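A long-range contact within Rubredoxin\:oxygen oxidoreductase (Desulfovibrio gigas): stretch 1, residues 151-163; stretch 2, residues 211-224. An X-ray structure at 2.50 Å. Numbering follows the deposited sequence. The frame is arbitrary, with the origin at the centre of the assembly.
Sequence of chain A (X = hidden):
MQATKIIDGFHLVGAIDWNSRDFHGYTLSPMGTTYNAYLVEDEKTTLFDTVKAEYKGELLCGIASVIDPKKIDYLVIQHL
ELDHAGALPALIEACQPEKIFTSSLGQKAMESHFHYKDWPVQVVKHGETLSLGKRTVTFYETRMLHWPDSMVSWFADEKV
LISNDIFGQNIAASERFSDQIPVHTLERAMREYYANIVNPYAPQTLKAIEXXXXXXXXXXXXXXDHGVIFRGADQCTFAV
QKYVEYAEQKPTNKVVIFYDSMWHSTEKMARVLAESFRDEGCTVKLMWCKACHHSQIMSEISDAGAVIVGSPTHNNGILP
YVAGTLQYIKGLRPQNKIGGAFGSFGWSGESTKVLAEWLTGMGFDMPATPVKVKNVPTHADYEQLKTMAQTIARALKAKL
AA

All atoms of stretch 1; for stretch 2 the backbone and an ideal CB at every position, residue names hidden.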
ATOM      1  N   MET A 151     -31.369   4.988  -0.638  1.00 23.66           N
ATOM      2  CA  MET A 151     -32.628   5.278  -1.296  1.00 25.52           C
ATOM      3  C   MET A 151     -32.601   6.698  -1.843  1.00 25.34           C
ATOM      4  O   MET A 151     -31.807   7.514  -1.380  1.00 23.55           O
ATOM      5  CB  MET A 151     -33.809   5.120  -0.341  1.00 23.91           C
ATOM      6  CG  MET A 151     -34.054   6.391   0.457  1.00 28.86           C
ATOM      7  SD  MET A 151     -35.503   6.265   1.522  1.00 33.23           S
ATOM      8  CE  MET A 151     -35.237   7.678   2.585  1.00 16.93           C
ATOM      9  N   VAL A 152     -33.446   7.000  -2.824  1.00 25.22           N
ATOM     10  CA  VAL A 152     -33.412   8.358  -3.374  1.00 20.18           C
ATOM     11  C   VAL A 152     -34.790   8.993  -3.275  1.00 27.78           C
ATOM     12  O   VAL A 152     -35.779   8.298  -3.025  1.00 32.65           O
ATOM     13  CB  VAL A 152     -32.900   8.346  -4.822  1.00 23.01           C
ATOM     14  CG1 VAL A 152     -31.585   7.573  -4.902  1.00 15.85           C
ATOM     15  CG2 VAL A 152     -33.927   7.733  -5.762  1.00 20.61           C
ATOM     16  N   SER A 153     -34.862  10.311  -3.459  1.00 23.86           N
ATOM     17  CA  SER A 153     -36.131  11.011  -3.293  1.00 14.21           C
ATOM     18  C   SER A 153     -36.514  11.770  -4.554  1.00 14.18           C
ATOM     19  O   SER A 153     -35.710  12.485  -5.134  1.00 24.74           O
ATOM     20  CB  SER A 153     -36.092  11.988  -2.118  1.00 12.76           C
ATOM     21  OG  SER A 153     -36.218  11.282  -0.898  1.00 23.44           O
ATOM     22  N   TRP A 154     -37.764  11.578  -4.939  1.00 16.50           N
ATOM     23  CA  TRP A 154     -38.272  12.137  -6.179  1.00 22.91           C
ATOM     24  C   TRP A 154     -39.419  13.113  -5.938  1.00 23.60           C
ATOM     25  O   TRP A 154     -40.406  12.783  -5.281  1.00 22.09           O
ATOM     26  CB  TRP A 154     -38.757  11.000  -7.074  1.00 28.48           C
ATOM     27  CG  TRP A 154     -39.283  11.401  -8.413  1.00 31.53           C
ATOM     28  CD1 TRP A 154     -40.476  11.033  -8.972  1.00 26.85           C
ATOM     29  CD2 TRP A 154     -38.632  12.248  -9.369  1.00 32.42           C
ATOM     30  NE1 TRP A 154     -40.607  11.602 -10.214  1.00 28.57           N
ATOM     31  CE2 TRP A 154     -39.490  12.351 -10.483  1.00 32.29           C
ATOM     32  CE3 TRP A 154     -37.410  12.928  -9.390  1.00 37.16           C
ATOM     33  CZ2 TRP A 154     -39.155  13.108 -11.605  1.00 35.99           C
ATOM     34  CZ3 TRP A 154     -37.082  13.680 -10.507  1.00 40.69           C
ATOM     35  CH2 TRP A 154     -37.954  13.765 -11.603  1.00 39.36           C
ATOM     36  N   PHE A 155     -39.242  14.297  -6.492  1.00 23.74           N
ATOM     37  CA  PHE A 155     -40.279  15.307  -6.651  1.00 21.38           C
ATOM     38  C   PHE A 155     -40.734  15.268  -8.113  1.00 22.08           C
ATOM     39  O   PHE A 155     -40.124  15.892  -8.981  1.00 17.88           O
ATOM     40  CB  PHE A 155     -39.780  16.690  -6.245  1.00 24.88           C
ATOM     41  CG  PHE A 155     -39.714  16.856  -4.731  1.00 31.71           C
ATOM     42  CD1 PHE A 155     -40.821  17.260  -4.005  1.00 32.48           C
ATOM     43  CD2 PHE A 155     -38.535  16.600  -4.050  1.00 34.59           C
ATOM     44  CE1 PHE A 155     -40.777  17.399  -2.633  1.00 29.21           C
ATOM     45  CE2 PHE A 155     -38.478  16.741  -2.675  1.00 33.30           C
ATOM     46  CZ  PHE A 155     -39.599  17.134  -1.966  1.00 31.92           C
ATOM     47  N   ALA A 156     -41.785  14.493  -8.343  1.00 25.89           N
ATOM     48  CA  ALA A 156     -42.307  14.263  -9.686  1.00 31.02           C
ATOM     49  C   ALA A 156     -42.757  15.563 -10.331  1.00 32.33           C
ATOM     50  O   ALA A 156     -42.469  15.854 -11.492  1.00 41.87           O
ATOM     51  CB  ALA A 156     -43.452  13.261  -9.648  1.00 15.10           C
ATOM     52  N   ASP A 157     -43.480  16.392  -9.580  1.00 39.87           N
ATOM     53  CA  ASP A 157     -43.904  17.649 -10.208  1.00 49.88           C
ATOM     54  C   ASP A 157     -42.722  18.571 -10.455  1.00 42.94           C
ATOM     55  O   ASP A 157     -42.550  19.058 -11.572  1.00 48.27           O
ATOM     56  CB  ASP A 157     -44.991  18.301  -9.350  1.00 63.57           C
ATOM     57  CG  ASP A 157     -46.280  17.493  -9.452  1.00 79.36           C
ATOM     58  OD1 ASP A 157     -46.819  17.380 -10.575  1.00 86.00           O
ATOM     59  OD2 ASP A 157     -46.728  16.973  -8.408  1.00114.15           O
ATOM     60  N   GLU A 158     -41.890  18.821  -9.449  1.00 38.80           N
ATOM     61  CA  GLU A 158     -40.736  19.689  -9.643  1.00 31.71           C
ATOM     62  C   GLU A 158     -39.636  19.023 -10.463  1.00 30.51           C
ATOM     63  O   GLU A 158     -38.714  19.711 -10.906  1.00 31.71           O
ATOM     64  CB  GLU A 158     -40.164  20.127  -8.292  1.00 30.00           C
ATOM     65  CG  GLU A 158     -40.943  21.291  -7.694  1.00 37.75           C
ATOM     66  CD  GLU A 158     -42.036  20.813  -6.754  1.00 43.56           C
ATOM     67  OE1 GLU A 158     -42.240  19.585  -6.642  1.00 36.27           O
ATOM     68  OE2 GLU A 158     -42.683  21.685  -6.134  1.00 68.28           O
ATOM     69  N   LYS A 159     -39.747  17.714 -10.648  1.00 29.74           N
ATOM     70  CA  LYS A 159     -38.762  16.954 -11.412  1.00 40.03           C
ATOM     71  C   LYS A 159     -37.373  17.103 -10.792  1.00 34.21           C
ATOM     72  O   LYS A 159     -36.382  17.351 -11.467  1.00 35.06           O
ATOM     73  CB  LYS A 159     -38.763  17.385 -12.881  1.00 44.96           C
ATOM     74  CG  LYS A 159     -40.046  16.980 -13.599  1.00 48.61           C
ATOM     75  CD  LYS A 159     -39.869  16.996 -15.106  1.00 61.16           C
ATOM     76  CE  LYS A 159     -40.912  17.878 -15.777  1.00 66.18           C
ATOM     77  NZ  LYS A 159     -40.276  18.975 -16.561  1.00 61.93           N
ATOM     78  N   VAL A 160     -37.364  16.950  -9.475  1.00 27.10           N
ATOM     79  CA  VAL A 160     -36.190  17.045  -8.634  1.00 25.64           C
ATOM     80  C   VAL A 160     -35.856  15.678  -8.043  1.00 18.93           C
ATOM     81  O   VAL A 160     -36.621  15.135  -7.254  1.00 27.63           O
ATOM     82  CB  VAL A 160     -36.359  18.027  -7.460  1.00 33.08           C
ATOM     83  CG1 VAL A 160     -35.023  18.220  -6.752  1.00 33.04           C
ATOM     84  CG2 VAL A 160     -36.932  19.353  -7.939  1.00 30.38           C
ATOM     85  N   LEU A 161     -34.713  15.151  -8.454  1.00 19.92           N
ATOM     86  CA  LEU A 161     -34.212  13.905  -7.893  1.00 18.18           C
ATOM     87  C   LEU A 161     -33.085  14.213  -6.904  1.00 17.33           C
ATOM     88  O   LEU A 161     -32.054  14.762  -7.295  1.00 22.21           O
ATOM     89  CB  LEU A 161     -33.722  12.971  -8.989  1.00 17.87           C
ATOM     90  CG  LEU A 161     -33.229  11.601  -8.525  1.00 19.94           C
ATOM     91  CD1 LEU A 161     -34.359  10.785  -7.915  1.00 15.67           C
ATOM     92  CD2 LEU A 161     -32.574  10.868  -9.690  1.00 17.64           C
ATOM     93  N   ILE A 162     -33.313  13.870  -5.649  1.00 17.45           N
ATOM     94  CA  ILE A 162     -32.320  13.971  -4.587  1.00 19.10           C
ATOM     95  C   ILE A 162     -31.743  12.579  -4.327  1.00 20.51           C
ATOM     96  O   ILE A 162     -32.469  11.779  -3.737  1.00 15.04           O
ATOM     97  CB  ILE A 162     -32.938  14.576  -3.318  1.00 20.06           C
ATOM     98  CG1 ILE A 162     -33.690  15.889  -3.569  1.00 19.99           C
ATOM     99  CG2 ILE A 162     -31.875  14.744  -2.239  1.00 14.75           C
ATOM    100  CD1 ILE A 162     -34.489  16.412  -2.399  1.00 13.87           C
ATOM    101  N   SER A 163     -30.521  12.330  -4.781  1.00 21.41           N
ATOM    102  CA  SER A 163     -29.942  11.024  -5.013  1.00 19.10           C
ATOM    103  C   SER A 163     -28.854  10.528  -4.076  1.00 21.30           C
ATOM    104  O   SER A 163     -28.196   9.532  -4.425  1.00 20.90           O
ATOM    105  CB  SER A 163     -29.306  11.010  -6.429  1.00  4.81           C
ATOM    106  OG  SER A 163     -28.505  12.171  -6.555  1.00 15.64           O
ATOM    107  N   UNK A 211     -35.457   0.991 -13.381  1.00 24.01           N
ATOM    108  CA  UNK A 211     -36.727   1.202 -12.688  1.00 27.21           C
ATOM    109  C   UNK A 211     -37.050   2.673 -12.518  1.00 30.44           C
ATOM    110  O   UNK A 211     -38.224   3.064 -12.534  1.00 40.50           O
ATOM    111  CB  UNK A 211     -36.700   0.522 -11.318  1.00 27.21           C
ATOM    112  N   UNK A 212     -36.057   3.547 -12.359  1.00 30.24           N
ATOM    113  CA  UNK A 212     -36.461   4.944 -12.166  1.00 36.22           C
ATOM    114  C   UNK A 212     -37.075   5.475 -13.458  1.00 35.88           C
ATOM    115  O   UNK A 212     -38.049   6.222 -13.463  1.00 45.05           O
ATOM    116  CB  UNK A 212     -35.271   5.806 -11.741  1.00 36.22           C
ATOM    117  N   UNK A 213     -36.480   5.071 -14.574  1.00 33.45           N
ATOM    118  CA  UNK A 213     -36.999   5.428 -15.888  1.00 32.92           C
ATOM    119  C   UNK A 213     -38.316   4.697 -16.131  1.00 34.02           C
ATOM    120  O   UNK A 213     -39.216   5.265 -16.740  1.00 37.94           O
ATOM    121  CB  UNK A 213     -35.985   5.095 -16.984  1.00 32.92           C
ATOM    122  N   UNK A 214     -38.381   3.461 -15.653  1.00 42.97           N
ATOM    123  CA  UNK A 214     -39.605   2.665 -15.728  1.00 47.82           C
ATOM    124  C   UNK A 214     -40.726   3.476 -15.098  1.00 51.24           C
ATOM    125  O   UNK A 214     -41.753   3.760 -15.706  1.00 64.43           O
ATOM    126  CB  UNK A 214     -39.442   1.313 -15.032  1.00 47.82           C
ATOM    127  N   UNK A 215     -40.495   3.894 -13.853  1.00 47.50           N
ATOM    128  CA  UNK A 215     -41.373   4.917 -13.282  1.00 40.77           C
ATOM    129  C   UNK A 215     -41.143   6.199 -14.055  1.00 36.83           C
ATOM    130  O   UNK A 215     -40.413   6.251 -15.055  1.00 48.11           O
ATOM    131  CB  UNK A 215     -41.116   5.118 -11.787  1.00 40.77           C
ATOM    132  N   UNK A 216     -41.720   7.349 -13.707  1.00 28.72           N
ATOM    133  CA  UNK A 216     -41.433   8.418 -14.687  1.00 33.15           C
ATOM    134  C   UNK A 216     -40.365   9.369 -14.215  1.00 37.49           C
ATOM    135  O   UNK A 216     -40.561  10.589 -14.172  1.00 54.82           O
ATOM    136  CB  UNK A 216     -42.704   9.212 -14.997  1.00 33.15           C
ATOM    137  N   UNK A 217     -39.199   8.839 -13.840  1.00 31.47           N
ATOM    138  CA  UNK A 217     -38.195   9.772 -13.328  1.00 27.00           C
ATOM    139  C   UNK A 217     -37.344  10.346 -14.452  1.00 25.37           C
ATOM    140  O   UNK A 217     -36.437   9.692 -14.961  1.00 39.82           O
ATOM    141  CB  UNK A 217     -37.300   9.078 -12.299  1.00 27.00           C
ATOM    142  N   UNK A 218     -37.665  11.584 -14.805  1.00 22.87           N
ATOM    143  CA  UNK A 218     -36.954  12.377 -15.798  1.00 22.39           C
ATOM    144  C   UNK A 218     -36.663  13.771 -15.239  1.00 27.34           C
ATOM    145  O   UNK A 218     -37.389  14.731 -15.469  1.00 41.12           O
ATOM    146  CB  UNK A 218     -37.763  12.473 -17.093  1.00 22.39           C
ATOM    147  N   UNK A 219     -35.570  13.841 -14.491  1.00 35.04           N
ATOM    148  CA  UNK A 219     -35.250  15.017 -13.687  1.00 32.90           C
ATOM    149  C   UNK A 219     -34.840  16.242 -14.500  1.00 29.22           C
ATOM    150  O   UNK A 219     -34.293  16.134 -15.593  1.00 32.92           O
ATOM    151  CB  UNK A 219     -34.126  14.669 -12.709  1.00 32.90           C
ATOM    152  N   UNK A 220     -35.115  17.395 -13.907  1.00 27.39           N
ATOM    153  CA  UNK A 220     -34.649  18.697 -14.350  1.00 28.21           C
ATOM    154  C   UNK A 220     -33.467  19.117 -13.475  1.00 24.55           C
ATOM    155  O   UNK A 220     -32.636  19.927 -13.856  1.00 20.22           O
ATOM    156  CB  UNK A 220     -35.774  19.732 -14.293  1.00 28.21           C
ATOM    157  N   UNK A 221     -33.426  18.517 -12.296  1.00 16.89           N
ATOM    158  CA  UNK A 221     -32.404  18.684 -11.297  1.00 19.04           C
ATOM    159  C   UNK A 221     -32.016  17.371 -10.632  1.00 26.81           C
ATOM    160  O   UNK A 221     -32.879  16.681 -10.074  1.00 22.84           O
ATOM    161  CB  UNK A 221     -32.875  19.686 -10.241  1.00 19.04           C
ATOM    162  N   UNK A 222     -30.728  17.028 -10.663  1.00 21.31           N
ATOM    163  CA  UNK A 222     -30.300  15.923  -9.804  1.00 18.98           C
ATOM    164  C   UNK A 222     -29.408  16.474  -8.689  1.00 15.32           C
ATOM    165  O   UNK A 222     -28.459  17.188  -8.978  1.00 15.43           O
ATOM    166  CB  UNK A 222     -29.562  14.854 -10.612  1.00 18.98           C
ATOM    167  N   UNK A 223     -29.755  16.134  -7.467  1.00 18.59           N
ATOM    168  CA  UNK A 223     -29.148  16.662  -6.257  1.00 20.36           C
ATOM    169  C   UNK A 223     -28.467  15.565  -5.448  1.00 27.40           C
ATOM    170  O   UNK A 223     -29.102  14.878  -4.648  1.00 27.13           O
ATOM    171  CB  UNK A 223     -30.203  17.367  -5.402  1.00 20.36           C
ATOM    172  N   UNK A 224     -27.169  15.401  -5.685  1.00 23.03           N
ATOM    173  CA  UNK A 224     -26.348  14.443  -4.941  1.00 20.72           C
ATOM    174  C   UNK A 224     -25.712  15.037  -3.680  1.00 18.59           C
ATOM    175  O   UNK A 224     -25.672  16.257  -3.488  1.00 17.35           O
ATOM    176  CB  UNK A 224     -25.248  13.897  -5.853  1.00 20.72           C
TER

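Position 211 lies on the last turn of a helix, far from stretch 1, so almost any helix-compatible residue would serve; it is T211. Position 212 points toward stretch 1, but nothing there lies within 5.5 Å of its ideal CB. Only a side chain of some length could reach the apolar groups of V152 and L161, so leucine, isoleucine or methionine would serve. It is L212, whose CD1 lies 3.9 Å from V152 CG2 and 4.3 Å from L161 CD1.

Position 213 is out of reach and again accepts most helix-compatible residues; it is V213. At 214 an ideal CB would be crowded by the backbone O of 211, at 3.3 Å, which favours glycine: G214. At 215 the backbone leaves helical angles, and the CB points toward stretch 1 without touching it, so stretch 1 selects nothing; the residue is A215. Position 216 has room for a CB, so its residue, G216, is not dictated by crowding.

At 217 the ideal CB is 4.3 Å from W154 CE2, beside an indole whose face invites an aliphatic group. Valine, isoleucine or leucine would suit. V217 places CG1 3.7 Å from the centroid of the six-membered ring of W154, 7° off its normal, a CH-pi contact over the face. Position 218 points away, leaving many residues possible; it is A218.

At 219, phi of -71° and psi of 152° allow proline, and the CB lies near W154 and L161, favouring something apolar. P219 sets CB 3.9 Å from W154 CZ3 and CG 4.0 Å from L161 CB.

Position 220 points toward stretch 1, where K159 offers a positive charge; glutamate or aspartate is the natural guess, though glutamine could also pair with the amine. E220 forms a salt bridge, K159 NZ to E220 OE2 at 2.6 Å. K159 O accepts from the amides of 220 and 221.

From 221 the chain runs parallel to strand 160-163: L161 N donates to 221 O, 223 N to L161 O, and S163 N to 223 O. Side chains alternate between faces. Position 221 shares a face with V160, so apolar or beta-branched residues fit; F221 meets V160 CG1 through its CB at 4.3 Å, while its ring leads away. Position 222, on the face of L161, suits an aliphatic residue: I222 CG1 lies 4.2 Å from L161 CD2. At 223, beside V160 and I162, a compact residue such as alanine, cysteine or valine would suit; C223 SG packs 3.9 Å from V160 CG1. Position 224 touches S163 through its CB but otherwise points away; phi of -90° admits proline among others, and it is P224.

Stretch 2 (211-224) TLVGAGVAPEFICP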
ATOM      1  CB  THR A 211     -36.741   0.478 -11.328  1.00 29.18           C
ATOM      2  OG1 THR A 211     -36.466   1.389 -10.269  1.00 48.53           O
ATOM      3  CG2 THR A 211     -35.651  -0.581 -11.317  1.00 25.47           C
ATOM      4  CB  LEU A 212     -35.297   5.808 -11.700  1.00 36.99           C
ATOM      5  CG  LEU A 212     -34.706   5.667 -10.307  1.00 38.16           C
ATOM      6  CD1 LEU A 212     -35.150   6.799  -9.377  1.00 41.24           C
ATOM      7  CD2 LEU A 212     -35.052   4.338  -9.650  1.00 44.78           C
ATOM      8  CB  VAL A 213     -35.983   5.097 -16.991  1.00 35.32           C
ATOM      9  CG1 VAL A 213     -36.572   5.270 -18.377  1.00 40.56           C
ATOM     10  CG2 VAL A 213     -34.757   5.988 -16.827  1.00 39.70           C
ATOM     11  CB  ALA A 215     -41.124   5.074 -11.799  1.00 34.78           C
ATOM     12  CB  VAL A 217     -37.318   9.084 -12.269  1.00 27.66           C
ATOM     13  CG1 VAL A 217     -36.335  10.067 -11.668  1.00 24.28           C
ATOM     14  CG2 VAL A 217     -38.210   8.465 -11.200  1.00 29.52           C
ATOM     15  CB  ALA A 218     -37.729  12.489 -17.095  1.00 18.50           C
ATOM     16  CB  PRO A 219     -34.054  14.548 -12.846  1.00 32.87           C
ATOM     17  CG  PRO A 219     -34.046  13.059 -12.962  1.00 36.39           C
ATOM     18  CD  PRO A 219     -34.549  12.779 -14.356  1.00 35.72           C
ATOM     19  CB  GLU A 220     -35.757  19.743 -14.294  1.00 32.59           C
ATOM     20  CG  GLU A 220     -36.071  20.364 -15.648  1.00 44.28           C
ATOM     21  CD  GLU A 220     -37.487  20.098 -16.116  1.00 55.41           C
ATOM     22  OE1 GLU A 220     -38.382  20.898 -15.769  1.00 79.25           O
ATOM     23  OE2 GLU A 220     -37.721  19.102 -16.834  1.00 68.48           O
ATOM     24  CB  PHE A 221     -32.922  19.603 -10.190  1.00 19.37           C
ATOM     25  CG  PHE A 221     -33.030  21.057 -10.592  1.00 21.73           C
ATOM     26  CD1 PHE A 221     -31.907  21.865 -10.557  1.00 23.93           C
ATOM     27  CD2 PHE A 221     -34.247  21.583 -10.994  1.00 22.59           C
ATOM     28  CE1 PHE A 221     -32.007  23.196 -10.916  1.00 27.70           C
ATOM     29  CE2 PHE A 221     -34.353  22.916 -11.347  1.00 22.79           C
ATOM     30  CZ  PHE A 221     -33.228  23.719 -11.307  1.00 24.20           C
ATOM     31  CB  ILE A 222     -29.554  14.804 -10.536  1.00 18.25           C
ATOM     32  CG1 ILE A 222     -30.456  14.051 -11.512  1.00 14.03           C
ATOM     33  CG2 ILE A 222     -28.897  13.878  -9.519  1.00 15.04           C
ATOM     34  CD1 ILE A 222     -29.725  13.313 -12.611  1.00 22.14           C
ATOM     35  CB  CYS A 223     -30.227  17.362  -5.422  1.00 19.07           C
ATOM     36  SG  CYS A 223     -31.123  18.650  -6.330  1.00 20.71           S
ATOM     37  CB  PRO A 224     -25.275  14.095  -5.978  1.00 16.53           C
ATOM     38  CG  PRO A 224     -25.074  15.356  -6.736  1.00 19.91           C
ATOM     39  CD  PRO A 224     -26.378  16.101  -6.711  1.00 19.14           C
TER
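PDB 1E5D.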